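Local coordinates for protein tyrosinase (Aspergillus oryzae, PDB 6JU8) that probably oxidises L-tyrosine and L-dopa to L-dopaquinone with molecular oxygen, using a dinuclear copper centre, at residues Leu197-Met202 and Cys234-Lys239; Ser63-Ala68 and Ala366-Ile371; Asp27-Glu32 and Pro171-Met176. The protein carries 1 engineered substitution. All coordinates share one frame; numbering follows the deposited sequence.

Contact 1. Residues Leu197-Met202 and Cys234-Lys239; sequences LYRFQM and CQSTTK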
loop_
_atom_site.group_PDB
_atom_site.type_symbol
_atom_site.label_atom_id
_atom_site.label_comp_id
_atom_site.label_asym_id
_atom_site.label_seq_id
_atom_site.Cartn_x
_atom_site.Cartn_y
_atom_site.Cartn_z
ATOM N N LEU A 197 12.498 -2.785 6.218
ATOM C CA LEU A 197 12.641 -1.451 5.645
ATOM C C LEU A 197 11.329 -0.917 5.085
ATOM O O LEU A 197 11.233 0.273 4.730
ATOM C CB LEU A 197 13.703 -1.449 4.546
ATOM C CG LEU A 197 15.134 -1.684 5.035
ATOM C CD1 LEU A 197 16.003 -1.958 3.826
ATOM C CD2 LEU A 197 15.613 -0.498 5.854
ATOM N N TYR A 198 10.306 -1.757 4.983
ATOM C CA TYR A 198 9.052 -1.331 4.353
ATOM C C TYR A 198 8.218 -0.416 5.227
ATOM O O TYR A 198 7.522 0.462 4.749
ATOM C CB TYR A 198 8.272 -2.589 4.007
ATOM C CG TYR A 198 6.947 -2.519 3.335
ATOM C CD1 TYR A 198 6.834 -2.083 2.011
ATOM C CD2 TYR A 198 5.780 -2.924 3.975
ATOM C CE1 TYR A 198 5.621 -2.033 1.357
ATOM C CE2 TYR A 198 4.548 -2.890 3.332
ATOM C CZ TYR A 198 4.483 -2.439 2.029
ATOM O OH TYR A 198 3.260 -2.409 1.392
ATOM N N ARG A 199 8.276 -0.662 6.537
ATOM C CA ARG A 199 7.461 0.040 7.503
ATOM C C ARG A 199 7.969 -0.334 8.888
ATOM O O ARG A 199 8.768 -1.282 8.991
ATOM C CB ARG A 199 5.961 -0.267 7.412
ATOM C CG ARG A 199 5.572 -1.712 7.633
ATOM C CD ARG A 199 5.257 -2.089 9.073
ATOM N NE ARG A 199 4.664 -3.447 9.080
ATOM C CZ ARG A 199 3.372 -3.642 8.865
ATOM N NH1 ARG A 199 2.588 -2.588 8.644
ATOM N NH2 ARG A 199 2.873 -4.865 8.860
ATOM N N PHE A 200 7.482 0.371 9.907
ATOM C CA PHE A 200 7.704 -0.062 11.281
ATOM C C PHE A 200 6.356 -0.045 11.997
ATOM O O PHE A 200 5.588 0.919 11.846
ATOM C CB PHE A 200 8.716 0.841 11.994
ATOM C CG PHE A 200 8.824 0.525 13.483
ATOM C CD1 PHE A 200 9.417 -0.661 13.896
ATOM C CD2 PHE A 200 8.346 1.410 14.423
ATOM C CE1 PHE A 200 9.510 -0.960 15.246
ATOM C CE2 PHE A 200 8.431 1.127 15.792
ATOM C CZ PHE A 200 9.037 -0.058 16.184
ATOM N N GLN A 201 6.082 -1.099 12.763
ATOM C CA GLN A 201 4.864 -1.077 13.564
ATOM C C GLN A 201 5.148 -1.608 14.963
ATOM O O GLN A 201 6.088 -2.390 15.164
ATOM C CB GLN A 201 3.723 -1.867 12.917
ATOM C CG GLN A 201 3.949 -3.375 12.871
ATOM C CD GLN A 201 2.738 -4.104 12.305
ATOM O OE1 GLN A 201 1.631 -3.567 12.309
ATOM N NE2 GLN A 201 2.953 -5.300 11.797
ATOM N N MET A 202 4.315 -1.131 15.880
ATOM C CA MET A 202 4.314 -1.719 17.220
ATOM C C MET A 202 3.253 -2.801 17.271
ATOM O O MET A 202 2.617 -3.178 16.277
ATOM C CB MET A 202 4.096 -0.617 18.265
ATOM C CG MET A 202 5.252 0.401 18.355
ATOM S SD MET A 202 6.806 -0.372 18.883
ATOM C CE MET A 202 6.625 -0.213 20.665
ATOM N N CYS A 234 -2.283 5.181 14.932
ATOM C CA CYS A 234 -1.539 4.292 14.066
ATOM C C CYS A 234 -0.845 3.181 14.832
ATOM O O CYS A 234 -0.174 3.446 15.841
ATOM C CB CYS A 234 -0.430 5.060 13.333
ATOM S SG CYS A 234 -1.045 6.448 12.361
ATOM N N GLN A 235 -0.964 1.960 14.319
ATOM C CA GLN A 235 -0.086 0.876 14.762
ATOM C C GLN A 235 1.184 0.837 13.904
ATOM O O GLN A 235 2.274 0.601 14.443
ATOM C CB GLN A 235 -0.821 -0.478 14.706
ATOM C CG GLN A 235 0.043 -1.628 15.175
ATOM C CD GLN A 235 -0.735 -2.925 15.359
ATOM O OE1 GLN A 235 -1.948 -2.979 15.461
ATOM N NE2 GLN A 235 0.050 -3.986 15.494
ATOM N N SER A 236 1.031 1.060 12.613
ATOM C CA SER A 236 2.115 1.070 11.632
ATOM C C SER A 236 2.399 2.488 11.154
ATOM O O SER A 236 1.501 3.307 11.031
ATOM C CB SER A 236 1.705 0.217 10.427
ATOM O OG SER A 236 2.739 0.200 9.451
ATOM N N THR A 237 3.653 2.723 10.797
ATOM C CA THR A 237 3.967 3.912 10.008
ATOM C C THR A 237 3.285 3.817 8.636
ATOM O O THR A 237 2.996 2.706 8.167
ATOM C CB THR A 237 5.491 4.066 9.835
ATOM O OG1 THR A 237 6.043 2.894 9.195
ATOM C CG2 THR A 237 6.185 4.217 11.178
ATOM N N THR A 238 2.993 4.968 8.063
ATOM C CA THR A 238 2.342 5.050 6.767
ATOM C C THR A 238 2.962 6.152 5.925
ATOM O O THR A 238 3.459 7.144 6.462
ATOM C CB THR A 238 0.828 5.226 6.921
ATOM O OG1 THR A 238 0.175 5.255 5.635
ATOM C CG2 THR A 238 0.449 6.522 7.635
ATOM N N LYS A 239 2.923 5.970 4.615
ATOM C CA LYS A 239 3.196 7.029 3.629
ATOM C C LYS A 239 1.863 7.386 2.992
ATOM O O LYS A 239 1.294 6.491 2.322
ATOM C CB LYS A 239 4.223 6.583 2.580
ATOM C CG LYS A 239 5.561 6.110 3.168
ATOM C CD LYS A 239 6.323 5.324 2.081
ATOM C CE LYS A 239 7.706 4.879 2.554
ATOM N NZ LYS A 239 7.609 4.044 3.780
HETATM O O HOH W 1 10.069 2.849 4.396
HETATM O O HOH W 2 7.438 1.660 2.207
#
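Q235 meets M202 twice, once through its backbone and once through its side chain. M202 N donates to Q235 O at 3.0 Å, and Q235 NE2 donates back to M202 O at 2.8 Å. CG of Q235, anti to the backbone N (chi1 -179°), lies 3.2 Å from M202 O, and the extended chain beyond carries NE2 to the same oxygen.

S236 and Q201, CA to CA 4.0 Å, form a single antiparallel bridge, a non-hydrogen-bonded pair with one backbone bond before it and one after. S236 OG accepts from R199 NH1 at 2.9 Å, near the edge of the guanidinium but tilted 19° from its plane. The same OG donates to T237 O, in the carbonyl plane and on a lone pair. One guanidinium face carries Q201 CD over its centre. R199 NH1 also has a salt bridge to D253.

T237 pairs with F200 in both directions. T237 N donates to F200 O at 2.8 Å, and F200 N donates to T237 OG1 at 3.0 Å, almost straight at 174°. A side-chain hydroxyl thus answers the F200 amide.

K239 NZ is linked to L197 O by a water, and a second water lies between NZ and Y198 O. NZ also has D369 of segment 366-371, in a salt bridge, and Q256 as partners.

The contact joins two loops of the tyrosinase central domain that lack regular strand and share a single bridge. Side-chain bonds from Q235, S236 and T237 supplement the backbone ones. The D369 carboxylate probably favours the charged form of the K239 amine.

Contact 2. Residues Ser63-Ala68 and Ala366-Ile371; sequences SYFRLA and AAYDPI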
loop_
_atom_site.group_PDB
_atom_site.type_symbol
_atom_site.label_atom_id
_atom_site.label_comp_id
_atom_site.label_asym_id
_atom_site.label_seq_id
_atom_site.Cartn_x
_atom_site.Cartn_y
_atom_site.Cartn_z
ATOM N N SER A 63 16.503 -0.470 21.134
ATOM C CA SER A 63 15.401 -0.923 20.283
ATOM C C SER A 63 15.154 0.095 19.176
ATOM O O SER A 63 15.465 1.292 19.324
ATOM C CB SER A 63 14.116 -1.111 21.082
ATOM O OG SER A 63 13.691 0.122 21.670
ATOM N N TYR A 64 14.537 -0.347 18.077
ATOM C CA TYR A 64 14.216 0.614 17.022
ATOM C C TYR A 64 13.352 1.756 17.521
ATOM O O TYR A 64 13.597 2.939 17.233
ATOM C CB TYR A 64 13.516 -0.127 15.873
ATOM C CG TYR A 64 13.292 0.771 14.662
ATOM C CD1 TYR A 64 14.249 0.871 13.652
ATOM C CD2 TYR A 64 12.113 1.498 14.545
ATOM C CE1 TYR A 64 14.035 1.680 12.550
ATOM C CE2 TYR A 64 11.885 2.324 13.448
ATOM C CZ TYR A 64 12.857 2.411 12.471
ATOM O OH TYR A 64 12.631 3.225 11.378
ATOM N N PHE A 65 12.316 1.417 18.297
ATOM C CA PHE A 65 11.417 2.445 18.791
ATOM C C PHE A 65 12.208 3.505 19.568
ATOM O O PHE A 65 12.038 4.702 19.398
ATOM C CB PHE A 65 10.319 1.858 19.699
ATOM C CG PHE A 65 9.355 2.915 20.175
ATOM C CD1 PHE A 65 9.673 3.751 21.244
ATOM C CD2 PHE A 65 8.119 3.078 19.540
ATOM C CE1 PHE A 65 8.800 4.745 21.672
ATOM C CE2 PHE A 65 7.256 4.068 19.955
ATOM C CZ PHE A 65 7.578 4.880 21.022
ATOM N N ARG A 66 13.090 3.065 20.476
ATOM C CA ARG A 66 13.804 4.039 21.296
ATOM C C ARG A 66 14.832 4.816 20.494
ATOM O O ARG A 66 15.073 5.998 20.785
ATOM C CB ARG A 66 14.445 3.338 22.492
ATOM C CG ARG A 66 13.463 2.757 23.495
ATOM C CD ARG A 66 12.722 3.812 24.308
ATOM N NE ARG A 66 13.610 4.769 24.972
ATOM C CZ ARG A 66 14.308 4.513 26.062
ATOM N NH1 ARG A 66 14.275 3.309 26.633
ATOM N NH2 ARG A 66 15.101 5.449 26.594
ATOM N N LEU A 67 15.483 4.206 19.510
ATOM C CA LEU A 67 16.400 4.953 18.648
ATOM C C LEU A 67 15.677 5.997 17.811
ATOM O O LEU A 67 16.113 7.157 17.753
ATOM C CB LEU A 67 17.152 3.977 17.728
ATOM C CG LEU A 67 18.115 3.054 18.473
ATOM C CD1 LEU A 67 18.599 1.963 17.538
ATOM C CD2 LEU A 67 19.292 3.869 19.017
ATOM N N ALA A 68 14.544 5.624 17.210
ATOM C CA ALA A 68 13.697 6.595 16.524
ATOM C C ALA A 68 13.179 7.659 17.485
ATOM O O ALA A 68 13.011 8.826 17.120
ATOM C CB ALA A 68 12.535 5.882 15.863
ATOM N N ALA A 366 8.714 11.255 12.216
ATOM C CA ALA A 366 9.320 10.838 10.957
ATOM C C ALA A 366 10.328 9.717 11.129
ATOM O O ALA A 366 10.465 8.871 10.219
ATOM C CB ALA A 366 9.990 12.053 10.317
ATOM N N ALA A 367 11.066 9.700 12.239
ATOM C CA ALA A 367 12.135 8.704 12.395
ATOM C C ALA A 367 11.594 7.294 12.556
ATOM O O ALA A 367 12.355 6.334 12.393
ATOM C CB ALA A 367 13.044 9.103 13.561
ATOM N N TYR A 368 10.288 7.118 12.800
ATOM C CA TYR A 368 9.737 5.762 12.898
ATOM C C TYR A 368 9.725 5.088 11.540
ATOM O O TYR A 368 9.777 3.857 11.451
ATOM C CB TYR A 368 8.340 5.749 13.579
ATOM C CG TYR A 368 8.538 6.137 15.019
ATOM C CD1 TYR A 368 9.048 5.243 15.939
ATOM C CD2 TYR A 368 8.265 7.424 15.453
ATOM C CE1 TYR A 368 9.252 5.622 17.266
ATOM C CE2 TYR A 368 8.494 7.808 16.764
ATOM C CZ TYR A 368 8.979 6.915 17.679
ATOM O OH TYR A 368 9.232 7.267 18.979
ATOM N N ASP A 369 9.643 5.864 10.450
ATOM C CA ASP A 369 9.600 5.231 9.131
ATOM C C ASP A 369 11.011 4.817 8.748
ATOM O O ASP A 369 11.886 5.708 8.731
ATOM C CB ASP A 369 9.030 6.200 8.093
ATOM C CG ASP A 369 8.784 5.518 6.751
ATOM O OD1 ASP A 369 9.661 4.697 6.358
ATOM O OD2 ASP A 369 7.762 5.837 6.096
ATOM N N PRO A 370 11.290 3.560 8.457
ATOM C CA PRO A 370 12.677 3.157 8.159
ATOM C C PRO A 370 13.339 3.925 7.030
ATOM O O PRO A 370 14.579 3.976 6.978
ATOM C CB PRO A 370 12.514 1.660 7.799
ATOM C CG PRO A 370 11.337 1.235 8.649
ATOM C CD PRO A 370 10.354 2.384 8.526
ATOM N N ILE A 371 12.590 4.508 6.080
ATOM C CA ILE A 371 13.242 5.317 5.056
ATOM C C ILE A 371 13.896 6.576 5.625
ATOM O O ILE A 371 14.784 7.153 4.982
ATOM C CB ILE A 371 12.280 5.691 3.912
ATOM C CG1 ILE A 371 13.072 6.036 2.643
ATOM C CG2 ILE A 371 11.308 6.781 4.332
ATOM C CD1 ILE A 371 12.216 6.351 1.436
#
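Y64 OH donates to Y368 O at 2.9 Å and has W373 NE1 as a second hydrogen-bond partner. The hydroxyl stands above the carbonyl plane of Y368, 75° out of it. The Y368 carbonyl carbon lies at the edge of the Y64 ring, in its plane. Chi1 of Y64 (-173°) sets CG beside its own carbonyl carbon, and from there the ring extends to Y368 O. P370 CG packs against the same hydroxyl at 3.6 Å.

The Y368 ring is held from two residues. A68 CB sits over one face, 3.9 Å from the ring centroid, in a CH-pi contact offset toward the rim. F65 CD2 approaches Y368 CE1 at 3.6 Å, with the two ring planes 44° apart. Y368 OH lies over one face of F65, toward the rim, and is hydrogen-bonded to A73 O.

These residues join the short helix 64-69 to the turn that leads into helix 371-389 of the dicopper domain. Helix 64-69 runs toward the copper ligand H71, and helix 371-389 carries the copper ligand H376. A367 packs its CB on A68 CB at 4.0 Å, and its side chain is about 4 Å from that of H71 at the nearest atoms.

Both helix starts have side-chain capping bonds. S63, at the N-cap, accepts from R66 N through OG at 3.2 Å. D369 OD1 accepts from I371 N at 2.9 Å, on the anti side of the carboxylate.

Contact 3. Residues Asp27-Glu32 and Pro171-Met176; sequences DDWYLE and PILVTM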
loop_
_atom_site.group_PDB
_atom_site.type_symbol
_atom_site.label_atom_id
_atom_site.label_comp_id
_atom_site.label_asym_id
_atom_site.label_seq_id
_atom_site.Cartn_x
_atom_site.Cartn_y
_atom_site.Cartn_z
ATOM N N ASP A 27 19.798 1.399 -4.125
ATOM C CA ASP A 27 19.305 0.664 -5.302
ATOM C C ASP A 27 20.469 -0.089 -5.933
ATOM O O ASP A 27 20.321 -1.263 -6.315
ATOM C CB ASP A 27 18.636 1.603 -6.291
ATOM C CG ASP A 27 17.185 1.872 -5.989
ATOM O OD1 ASP A 27 16.609 1.344 -5.009
ATOM O OD2 ASP A 27 16.590 2.658 -6.763
ATOM N N ASP A 28 21.640 0.560 -6.065
ATOM C CA ASP A 28 22.800 -0.149 -6.596
ATOM C C ASP A 28 23.093 -1.372 -5.738
ATOM O O ASP A 28 23.375 -2.470 -6.231
ATOM C CB ASP A 28 24.054 0.731 -6.643
ATOM C CG ASP A 28 23.999 1.875 -7.629
ATOM O OD1 ASP A 28 23.085 1.896 -8.482
ATOM O OD2 ASP A 28 24.875 2.775 -7.518
ATOM N N TRP A 29 23.074 -1.162 -4.429
ATOM C CA TRP A 29 23.399 -2.234 -3.489
ATOM C C TRP A 29 22.398 -3.369 -3.581
ATOM O O TRP A 29 22.798 -4.539 -3.612
ATOM C CB TRP A 29 23.418 -1.639 -2.086
ATOM C CG TRP A 29 23.653 -2.585 -0.970
ATOM C CD1 TRP A 29 24.822 -3.114 -0.512
ATOM C CD2 TRP A 29 22.624 -3.102 -0.102
ATOM N NE1 TRP A 29 24.591 -3.938 0.564
ATOM C CE2 TRP A 29 23.246 -3.958 0.839
ATOM C CE3 TRP A 29 21.244 -2.928 -0.065
ATOM C CZ2 TRP A 29 22.511 -4.626 1.814
ATOM C CZ3 TRP A 29 20.503 -3.584 0.895
ATOM C CH2 TRP A 29 21.156 -4.424 1.824
ATOM N N TYR A 30 21.107 -3.055 -3.656
ATOM C CA TYR A 30 20.098 -4.103 -3.759
ATOM C C TYR A 30 20.322 -4.900 -5.039
ATOM O O TYR A 30 20.254 -6.134 -5.019
ATOM C CB TYR A 30 18.671 -3.506 -3.701
ATOM C CG TYR A 30 17.649 -4.639 -3.800
ATOM C CD1 TYR A 30 17.468 -5.491 -2.718
ATOM C CD2 TYR A 30 16.934 -4.883 -4.959
ATOM C CE1 TYR A 30 16.566 -6.539 -2.746
ATOM C CE2 TYR A 30 16.037 -5.944 -5.004
ATOM C CZ TYR A 30 15.860 -6.757 -3.909
ATOM O OH TYR A 30 14.994 -7.831 -3.939
ATOM N N LEU A 31 20.619 -4.221 -6.149
ATOM C CA LEU A 31 20.827 -4.978 -7.396
ATOM C C LEU A 31 22.116 -5.771 -7.322
ATOM O O LEU A 31 22.158 -6.896 -7.830
ATOM C CB LEU A 31 20.832 -4.012 -8.595
ATOM C CG LEU A 31 19.506 -3.256 -8.785
ATOM C CD1 LEU A 31 19.607 -2.217 -9.882
ATOM C CD2 LEU A 31 18.344 -4.204 -9.058
ATOM N N GLU A 32 23.169 -5.256 -6.700
ATOM C CA GLU A 32 24.405 -6.033 -6.550
ATOM C C GLU A 32 24.105 -7.302 -5.742
ATOM O O GLU A 32 24.603 -8.393 -6.019
ATOM C CB GLU A 32 25.479 -5.236 -5.816
ATOM C CG GLU A 32 26.092 -3.996 -6.393
ATOM C CD GLU A 32 26.941 -3.192 -5.420
ATOM O OE1 GLU A 32 27.312 -3.643 -4.309
ATOM O OE2 GLU A 32 27.267 -2.031 -5.764
ATOM N N PRO A 171 13.440 3.944 -2.903
ATOM C CA PRO A 171 14.253 2.732 -3.132
ATOM C C PRO A 171 13.397 1.514 -3.464
ATOM O O PRO A 171 12.332 1.281 -2.868
ATOM C CB PRO A 171 14.892 2.481 -1.756
ATOM C CG PRO A 171 14.974 3.848 -1.152
ATOM C CD PRO A 171 13.699 4.560 -1.587
ATOM N N ILE A 172 13.939 0.697 -4.366
ATOM C CA ILE A 172 13.314 -0.599 -4.661
ATOM C C ILE A 172 12.919 -1.308 -3.374
ATOM O O ILE A 172 11.776 -1.746 -3.176
ATOM C CB ILE A 172 14.257 -1.492 -5.486
ATOM C CG1 ILE A 172 14.629 -0.886 -6.852
ATOM C CG2 ILE A 172 13.650 -2.864 -5.673
ATOM C CD1 ILE A 172 15.875 -1.489 -7.479
ATOM N N LEU A 173 13.917 -1.448 -2.495
ATOM C CA LEU A 173 13.708 -2.336 -1.341
ATOM C C LEU A 173 12.670 -1.744 -0.410
ATOM O O LEU A 173 11.948 -2.471 0.276
ATOM C CB LEU A 173 15.078 -2.560 -0.676
ATOM C CG LEU A 173 15.105 -3.482 0.527
ATOM C CD1 LEU A 173 14.575 -4.865 0.174
ATOM C CD2 LEU A 173 16.537 -3.607 1.061
ATOM N N VAL A 174 12.563 -0.409 -0.343
ATOM C CA VAL A 174 11.566 0.203 0.548
ATOM C C VAL A 174 10.149 -0.120 0.112
ATOM O O VAL A 174 9.217 -0.108 0.935
ATOM C CB VAL A 174 11.858 1.712 0.604
ATOM C CG1 VAL A 174 10.667 2.556 0.964
ATOM C CG2 VAL A 174 13.015 2.011 1.569
ATOM N N THR A 175 9.954 -0.420 -1.176
ATOM C CA THR A 175 8.608 -0.626 -1.709
ATOM C C THR A 175 8.200 -2.094 -1.690
ATOM O O THR A 175 7.105 -2.379 -2.158
ATOM C CB THR A 175 8.456 -0.064 -3.134
ATOM O OG1 THR A 175 9.266 -0.787 -4.076
ATOM C CG2 THR A 175 8.858 1.404 -3.156
ATOM N N MET A 176 9.020 -2.976 -1.145
ATOM C CA MET A 176 8.737 -4.417 -1.140
ATOM C C MET A 176 8.245 -4.881 0.229
ATOM O O MET A 176 8.949 -4.779 1.241
ATOM C CB MET A 176 10.043 -5.186 -1.443
ATOM C CG MET A 176 10.503 -5.062 -2.875
ATOM S SD MET A 176 12.207 -5.586 -3.115
ATOM C CE MET A 176 12.159 -7.201 -2.337
HETATM O O HOH W 3 16.724 -0.509 -3.043
#
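This is a buried, mostly apolar contact between helix 26-34 near the N terminus and the loop before strand 178-182, which holds a short 3-10 segment. It lies away from the copper site and beside the second subunit. Y30, I172 and L173 supply most of the packing, and D27 supplies the polar part.

D27 OD1 accepts from I172 N at 2.8 Å, on the syn side of the carboxylate. A water also donates to D27 OD1, at 2.7 Å, and accepts from L173 N at 3.0 Å. One carboxylate oxygen therefore serves two successive amides, one directly and one through water. I172 O, in turn, accepts from both T175 N and T175 OG1, which reach it from the same face of its plane.

The Y30 ring lies among three side chains. I172 CG2 touches Y30 CD2 at 3.9 Å, and L173 CD1 touches Y30 CE1 at 3.9 Å; both side chains cross Y30 at about a right angle. M176 meets Y30 tip to tip, with CE 3.3 Å from Y30 OH. Its sulfur is 4.6 Å from the ring centroid and 38° off the normal, an oblique Met-aromatic contact. L173 CD2 meets the edge of the W29 ring, in plane, at CZ3. L31 CD2 packs across I172 CD1.

W29 NE1 is hydrogen-bonded to Q42, and L43 of helix 41-55 also touches W29, Y30 and L173. I172 packs on V250 of the second subunit. The Y30 ring packs inside its own chain while its hydroxyl bonds to D249 of the second subunit, so this one side chain takes part in both the intrachain contact and the subunit interface.

Overall arrangement
From the N terminus, helix 26-34 comes first and pairs with 171-176, where contact 3 closes a loop of 138 residues. Helix 64-69 lies inside that loop, but its partner 366-371 comes much later, so contacts 2 and 3 cross. Contact 1 follows contact 3 in series and nests within the long loop closed by contact 2. Contacts 1 and 2 touch where F200 meets Y64 and Y368, and through K239 and D369. The centres of contacts 2 and 3 are about 20 Å apart, but I371 packs on P171 and V174. L197 packs on L173. Together they tie the N-terminal helix and mid-chain loops 171-176, 197-202 and 234-239 to the copper-bearing part.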